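Local coordinates for protein UDP-L-Rhamnose Synthase (Acanthamoeba polyphaga mimivirus, PDB 7JID) that probably makes UDP-L-rhamnose as an NADP-dependent oxidoreductase, binding NADP and UDP-rhamnose in adjoining pockets, at residues H151-R163 with M205-T217. Numbering follows the deposited sequence.
Sequences HFFDNDVLNLRIR and MARNKTTGTFNFT
Arg161 and Asn215 both turn their first torsion so that CG stands anti to the carbonyl carbon (chi1 -63° and -71°), and the two side chains run out together from neighbouring strands. The Arg161 chain is extended from CG to NE. Its NH1 donates to Asn215 OD1 at 2.8 Å, in the guanidinium plane. Thr213 CG2 lies over one face of the guanidinium, toward its rim. Thr213 OG1 accepts from Asn159 ND2 at 2.9 Å and sits over a face of the His151 ring, toward its rim, 3.2 Å from CE1. His151 ND1 is bonded to Asp147 O. Two waters link Asp154 OD1 to Thr213, one at OG1 and one at the backbone N.

Strands 157-162 and 212-215 are parallel. Backbone bonds run from Gly212 N to Val157 O, Asn159 N to Gly212 O, Phe214 N to Asn159 O and Arg161 N to Phe214 O. A bent one follows, Phe216 N to Arg161 O (139° at the hydrogen). Thr211 OG1 adds a bond to a lone pair of Asp154 O, at 2.9 Å.

The face of Leu158, Leu160 and Phe214 is apolar. Leu160 CD1 makes a CH-pi contact 4.0 Å from the Phe216 ring centroid, almost on the normal. Ile162 CG2 meets the edge of that ring, 3.7 Å from CD2. Leu158 places CD1 3.6 Å from Phe214 CD2, and CD2 against Met205 CB. Helix 195-207 covers this face.

The contact adds the last strand to the Rossmann-type sheet. Arg161 also forms a salt bridge with Asp147, so its charge is probably balanced. Arg163, just past the paired residues, bonds Ser191 O and Asn190 OD1 through NH1 and touches the bound UDP-rhamnose, so strand 157-162 leads to that pocket.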
loop_
_atom_site.group_PDB
_atom_site.type_symbol
_atom_site.label_atom_id
_atom_site.label_comp_id
_atom_site.label_asym_id
_atom_site.label_seq_id
_atom_site.Cartn_x
_atom_site.Cartn_y
_atom_site.Cartn_z
ATOM N N HIS A 151 -8.524 7.542 -6.874
ATOM C CA HIS A 151 -9.926 8.003 -7.015
ATOM C C HIS A 151 -10.217 9.033 -5.918
ATOM O O HIS A 151 -11.168 9.808 -6.092
ATOM C CB HIS A 151 -10.882 6.813 -6.997
ATOM C CG HIS A 151 -10.934 6.068 -8.295
ATOM N ND1 HIS A 151 -9.909 5.201 -8.730
ATOM C CD2 HIS A 151 -11.907 5.997 -9.242
ATOM C CE1 HIS A 151 -10.246 4.689 -9.906
ATOM N NE2 HIS A 151 -11.511 5.094 -10.185
ATOM N N PHE A 152 -9.464 9.048 -4.815
ATOM C CA PHE A 152 -9.579 10.107 -3.777
ATOM C C PHE A 152 -9.001 11.444 -4.260
ATOM O O PHE A 152 -9.187 12.459 -3.535
ATOM C CB PHE A 152 -8.888 9.681 -2.481
ATOM C CG PHE A 152 -9.642 8.609 -1.765
ATOM C CD1 PHE A 152 -10.798 8.903 -1.077
ATOM C CD2 PHE A 152 -9.179 7.311 -1.744
ATOM C CE1 PHE A 152 -11.495 7.905 -0.415
ATOM C CE2 PHE A 152 -9.868 6.315 -1.066
ATOM C CZ PHE A 152 -11.053 6.609 -0.435
ATOM N N PHE A 153 -8.364 11.485 -5.438
ATOM C CA PHE A 153 -7.763 12.687 -6.040
ATOM C C PHE A 153 -8.397 12.968 -7.417
ATOM O O PHE A 153 -7.736 13.471 -8.284
ATOM C CB PHE A 153 -6.249 12.515 -6.176
ATOM C CG PHE A 153 -5.520 12.332 -4.876
ATOM C CD1 PHE A 153 -4.945 13.412 -4.233
ATOM C CD2 PHE A 153 -5.392 11.076 -4.311
ATOM C CE1 PHE A 153 -4.282 13.240 -3.029
ATOM C CE2 PHE A 153 -4.709 10.900 -3.114
ATOM C CZ PHE A 153 -4.142 11.984 -2.487
ATOM N N ASP A 154 -9.684 12.694 -7.555
ATOM C CA ASP A 154 -10.361 12.704 -8.872
ATOM C C ASP A 154 -10.332 14.097 -9.516
ATOM O O ASP A 154 -10.412 14.169 -10.743
ATOM C CB ASP A 154 -11.784 12.184 -8.720
ATOM C CG ASP A 154 -12.408 11.807 -10.052
ATOM O OD1 ASP A 154 -11.917 10.870 -10.671
ATOM O OD2 ASP A 154 -13.417 12.432 -10.428
ATOM N N ASN A 155 -10.251 15.184 -8.742
ATOM C CA ASN A 155 -10.267 16.557 -9.320
ATOM C C ASN A 155 -8.860 17.121 -9.482
ATOM O O ASN A 155 -8.736 18.220 -10.023
ATOM C CB ASN A 155 -11.127 17.514 -8.499
ATOM C CG ASN A 155 -12.542 17.016 -8.306
ATOM O OD1 ASN A 155 -13.175 16.518 -9.239
ATOM N ND2 ASN A 155 -13.038 17.135 -7.089
ATOM N N ASP A 156 -7.822 16.381 -9.092
ATOM C CA ASP A 156 -6.440 16.884 -8.993
ATOM C C ASP A 156 -5.478 16.013 -9.774
ATOM O O ASP A 156 -4.394 16.508 -10.144
ATOM C CB ASP A 156 -6.018 16.883 -7.523
ATOM C CG ASP A 156 -6.739 17.991 -6.789
ATOM O OD1 ASP A 156 -6.418 19.158 -7.117
ATOM O OD2 ASP A 156 -7.688 17.662 -6.011
ATOM N N VAL A 157 -5.828 14.747 -9.996
ATOM C CA VAL A 157 -4.862 13.801 -10.636
ATOM C C VAL A 157 -5.509 13.119 -11.841
ATOM O O VAL A 157 -6.658 12.654 -11.719
ATOM C CB VAL A 157 -4.366 12.749 -9.648
ATOM C CG1 VAL A 157 -3.511 11.688 -10.315
ATOM C CG2 VAL A 157 -3.627 13.404 -8.486
ATOM N N LEU A 158 -4.761 13.026 -12.915
ATOM C CA LEU A 158 -5.136 12.241 -14.091
ATOM C C LEU A 158 -4.521 10.841 -13.920
ATOM O O LEU A 158 -3.286 10.754 -14.009
ATOM C CB LEU A 158 -4.641 12.924 -15.369
ATOM C CG LEU A 158 -5.016 12.261 -16.695
ATOM C CD1 LEU A 158 -6.525 12.182 -16.843
ATOM C CD2 LEU A 158 -4.337 12.999 -17.828
ATOM N N ASN A 159 -5.349 9.824 -13.750
ATOM C CA ASN A 159 -4.932 8.418 -13.540
ATOM C C ASN A 159 -5.179 7.646 -14.841
ATOM O O ASN A 159 -6.311 7.274 -15.108
ATOM C CB ASN A 159 -5.607 7.879 -12.292
ATOM C CG ASN A 159 -5.497 6.376 -12.184
ATOM O OD1 ASN A 159 -4.420 5.842 -12.424
ATOM N ND2 ASN A 159 -6.568 5.752 -11.740
ATOM N N LEU A 160 -4.133 7.359 -15.580
ATOM C CA LEU A 160 -4.271 6.705 -16.903
ATOM C C LEU A 160 -3.917 5.215 -16.771
ATOM O O LEU A 160 -2.821 4.877 -16.296
ATOM C CB LEU A 160 -3.382 7.358 -17.961
ATOM C CG LEU A 160 -3.713 8.825 -18.227
ATOM C CD1 LEU A 160 -2.788 9.380 -19.277
ATOM C CD2 LEU A 160 -5.187 9.028 -18.573
ATOM N N ARG A 161 -4.877 4.345 -17.055
ATOM C CA ARG A 161 -4.622 2.888 -17.038
ATOM C C ARG A 161 -4.167 2.359 -18.398
ATOM O O ARG A 161 -4.980 2.118 -19.321
ATOM C CB ARG A 161 -5.915 2.212 -16.580
ATOM C CG ARG A 161 -6.381 2.547 -15.182
ATOM C CD ARG A 161 -7.616 1.715 -14.967
ATOM N NE ARG A 161 -8.317 1.919 -13.738
ATOM C CZ ARG A 161 -9.616 1.702 -13.559
ATOM N NH1 ARG A 161 -10.389 1.406 -14.596
ATOM N NH2 ARG A 161 -10.123 1.845 -12.346
ATOM N N ILE A 162 -2.846 2.220 -18.593
ATOM C CA ILE A 162 -2.310 1.579 -19.823
ATOM C C ILE A 162 -2.190 0.076 -19.547
ATOM O O ILE A 162 -2.112 -0.320 -18.372
ATOM C CB ILE A 162 -0.986 2.199 -20.282
ATOM C CG1 ILE A 162 0.091 2.088 -19.200
ATOM C CG2 ILE A 162 -1.229 3.626 -20.756
ATOM C CD1 ILE A 162 1.490 2.188 -19.782
ATOM N N ARG A 163 -2.115 -0.676 -20.610
ATOM C CA ARG A 163 -1.767 -2.106 -20.504
ATOM C C ARG A 163 -0.821 -2.496 -21.609
ATOM O O ARG A 163 -0.992 -2.029 -22.755
ATOM C CB ARG A 163 -3.004 -2.984 -20.593
ATOM C CG ARG A 163 -4.019 -2.703 -19.511
ATOM C CD ARG A 163 -5.176 -3.697 -19.515
ATOM N NE ARG A 163 -4.734 -5.020 -19.084
ATOM C CZ ARG A 163 -4.857 -6.175 -19.737
ATOM N NH1 ARG A 163 -5.221 -6.216 -20.999
ATOM N NH2 ARG A 163 -4.485 -7.291 -19.159
ATOM N N MET A 205 -4.313 15.677 -22.857
ATOM C CA MET A 205 -5.088 15.613 -21.606
ATOM C C MET A 205 -4.396 16.386 -20.456
ATOM O O MET A 205 -5.096 17.148 -19.780
ATOM C CB MET A 205 -5.310 14.142 -21.219
ATOM C CG MET A 205 -6.300 13.490 -22.112
ATOM S SD MET A 205 -6.391 11.707 -21.737
ATOM C CE MET A 205 -7.789 11.770 -20.621
ATOM N N ALA A 206 -3.082 16.241 -20.280
ATOM C CA ALA A 206 -2.272 16.905 -19.225
ATOM C C ALA A 206 -2.226 18.414 -19.569
ATOM O O ALA A 206 -2.548 19.235 -18.694
ATOM C CB ALA A 206 -0.890 16.326 -19.153
ATOM N N ARG A 207 -2.026 18.750 -20.837
ATOM C CA ARG A 207 -2.075 20.185 -21.256
ATOM C C ARG A 207 -3.427 20.781 -20.859
ATOM O O ARG A 207 -3.489 21.978 -20.374
ATOM C CB ARG A 207 -1.791 20.295 -22.751
ATOM C CG ARG A 207 -1.806 21.736 -23.241
ATOM C CD ARG A 207 -1.341 21.785 -24.654
ATOM N NE ARG A 207 0.109 21.754 -24.709
ATOM C CZ ARG A 207 0.841 20.798 -25.221
ATOM N NH1 ARG A 207 0.281 19.733 -25.759
ATOM N NH2 ARG A 207 2.150 20.931 -25.239
ATOM N N ASN A 208 -4.512 20.030 -21.042
ATOM C CA ASN A 208 -5.892 20.509 -20.805
ATOM C C ASN A 208 -6.267 20.505 -19.320
ATOM O O ASN A 208 -7.382 20.878 -19.032
ATOM C CB ASN A 208 -6.926 19.726 -21.611
ATOM C CG ASN A 208 -6.847 19.990 -23.097
ATOM O OD1 ASN A 208 -6.225 20.968 -23.529
ATOM N ND2 ASN A 208 -7.397 19.082 -23.901
ATOM N N LYS A 209 -5.430 19.924 -18.462
ATOM C CA LYS A 209 -5.670 19.736 -17.006
ATOM C C LYS A 209 -6.875 18.811 -16.827
ATOM O O LYS A 209 -7.559 18.915 -15.828
ATOM C CB LYS A 209 -5.774 21.086 -16.274
ATOM C CG LYS A 209 -4.470 21.852 -16.296
ATOM C CD LYS A 209 -4.566 23.307 -15.827
ATOM C CE LYS A 209 -5.015 23.471 -14.402
ATOM N NZ LYS A 209 -4.621 24.815 -13.905
ATOM N N THR A 210 -7.109 17.885 -17.783
ATOM C CA THR A 210 -8.150 16.848 -17.615
ATOM C C THR A 210 -7.745 16.026 -16.379
ATOM O O THR A 210 -6.574 15.603 -16.347
ATOM C CB THR A 210 -8.288 15.975 -18.865
ATOM O OG1 THR A 210 -8.495 16.809 -20.005
ATOM C CG2 THR A 210 -9.374 14.937 -18.716
ATOM N N THR A 211 -8.689 15.660 -15.526
ATOM C CA THR A 211 -8.390 14.874 -14.301
ATOM C C THR A 211 -9.314 13.669 -14.260
ATOM O O THR A 211 -10.218 13.583 -15.095
ATOM C CB THR A 211 -8.448 15.682 -12.992
ATOM O OG1 THR A 211 -9.776 16.166 -12.780
ATOM C CG2 THR A 211 -7.410 16.776 -13.002
ATOM N N GLY A 212 -9.056 12.764 -13.320
ATOM C CA GLY A 212 -9.900 11.588 -13.137
ATOM C C GLY A 212 -9.198 10.322 -13.612
ATOM O O GLY A 212 -8.089 10.403 -14.126
ATOM N N THR A 213 -9.910 9.224 -13.571
ATOM C CA THR A 213 -9.400 7.925 -14.066
ATOM C C THR A 213 -9.850 7.761 -15.523
ATOM O O THR A 213 -11.018 8.011 -15.834
ATOM C CB THR A 213 -9.856 6.776 -13.179
ATOM O OG1 THR A 213 -9.224 6.968 -11.910
ATOM C CG2 THR A 213 -9.469 5.420 -13.712
ATOM N N PHE A 214 -8.961 7.275 -16.380
ATOM C CA PHE A 214 -9.289 6.873 -17.774
ATOM C C PHE A 214 -8.627 5.542 -18.057
ATOM O O PHE A 214 -7.381 5.438 -17.991
ATOM C CB PHE A 214 -8.831 7.892 -18.798
ATOM C CG PHE A 214 -9.610 9.186 -18.791
ATOM C CD1 PHE A 214 -10.528 9.455 -19.803
ATOM C CD2 PHE A 214 -9.329 10.168 -17.858
ATOM C CE1 PHE A 214 -11.200 10.676 -19.818
ATOM C CE2 PHE A 214 -10.040 11.368 -17.851
ATOM C CZ PHE A 214 -10.938 11.631 -18.867
ATOM N N ASN A 215 -9.407 4.597 -18.541
ATOM C CA ASN A 215 -8.872 3.429 -19.277
ATOM C C ASN A 215 -8.171 3.983 -20.516
ATOM O O ASN A 215 -8.738 4.807 -21.227
ATOM C CB ASN A 215 -10.006 2.448 -19.584
ATOM C CG ASN A 215 -10.506 1.726 -18.368
ATOM O OD1 ASN A 215 -9.800 1.558 -17.373
ATOM N ND2 ASN A 215 -11.784 1.331 -18.404
ATOM N N PHE A 216 -6.938 3.570 -20.736
ATOM C CA PHE A 216 -6.017 4.250 -21.656
ATOM C C PHE A 216 -5.349 3.189 -22.527
ATOM O O PHE A 216 -4.135 3.181 -22.697
ATOM C CB PHE A 216 -5.054 5.138 -20.889
ATOM C CG PHE A 216 -4.626 6.291 -21.738
ATOM C CD1 PHE A 216 -5.500 7.331 -21.994
ATOM C CD2 PHE A 216 -3.323 6.377 -22.173
ATOM C CE1 PHE A 216 -5.058 8.417 -22.751
ATOM C CE2 PHE A 216 -2.902 7.439 -22.953
ATOM C CZ PHE A 216 -3.773 8.472 -23.199
ATOM N N THR A 217 -6.199 2.364 -23.120
ATOM C CA THR A 217 -5.833 1.383 -24.159
ATOM C C THR A 217 -6.521 1.759 -25.479
ATOM O O THR A 217 -7.576 2.429 -25.464
ATOM C CB THR A 217 -6.220 -0.026 -23.711
ATOM O OG1 THR A 217 -7.583 0.052 -23.305
ATOM C CG2 THR A 217 -5.353 -0.541 -22.577
HETATM O O HOH W 1 -9.926 9.009 -10.255
HETATM O O HOH W 2 -12.677 9.432 -12.780
#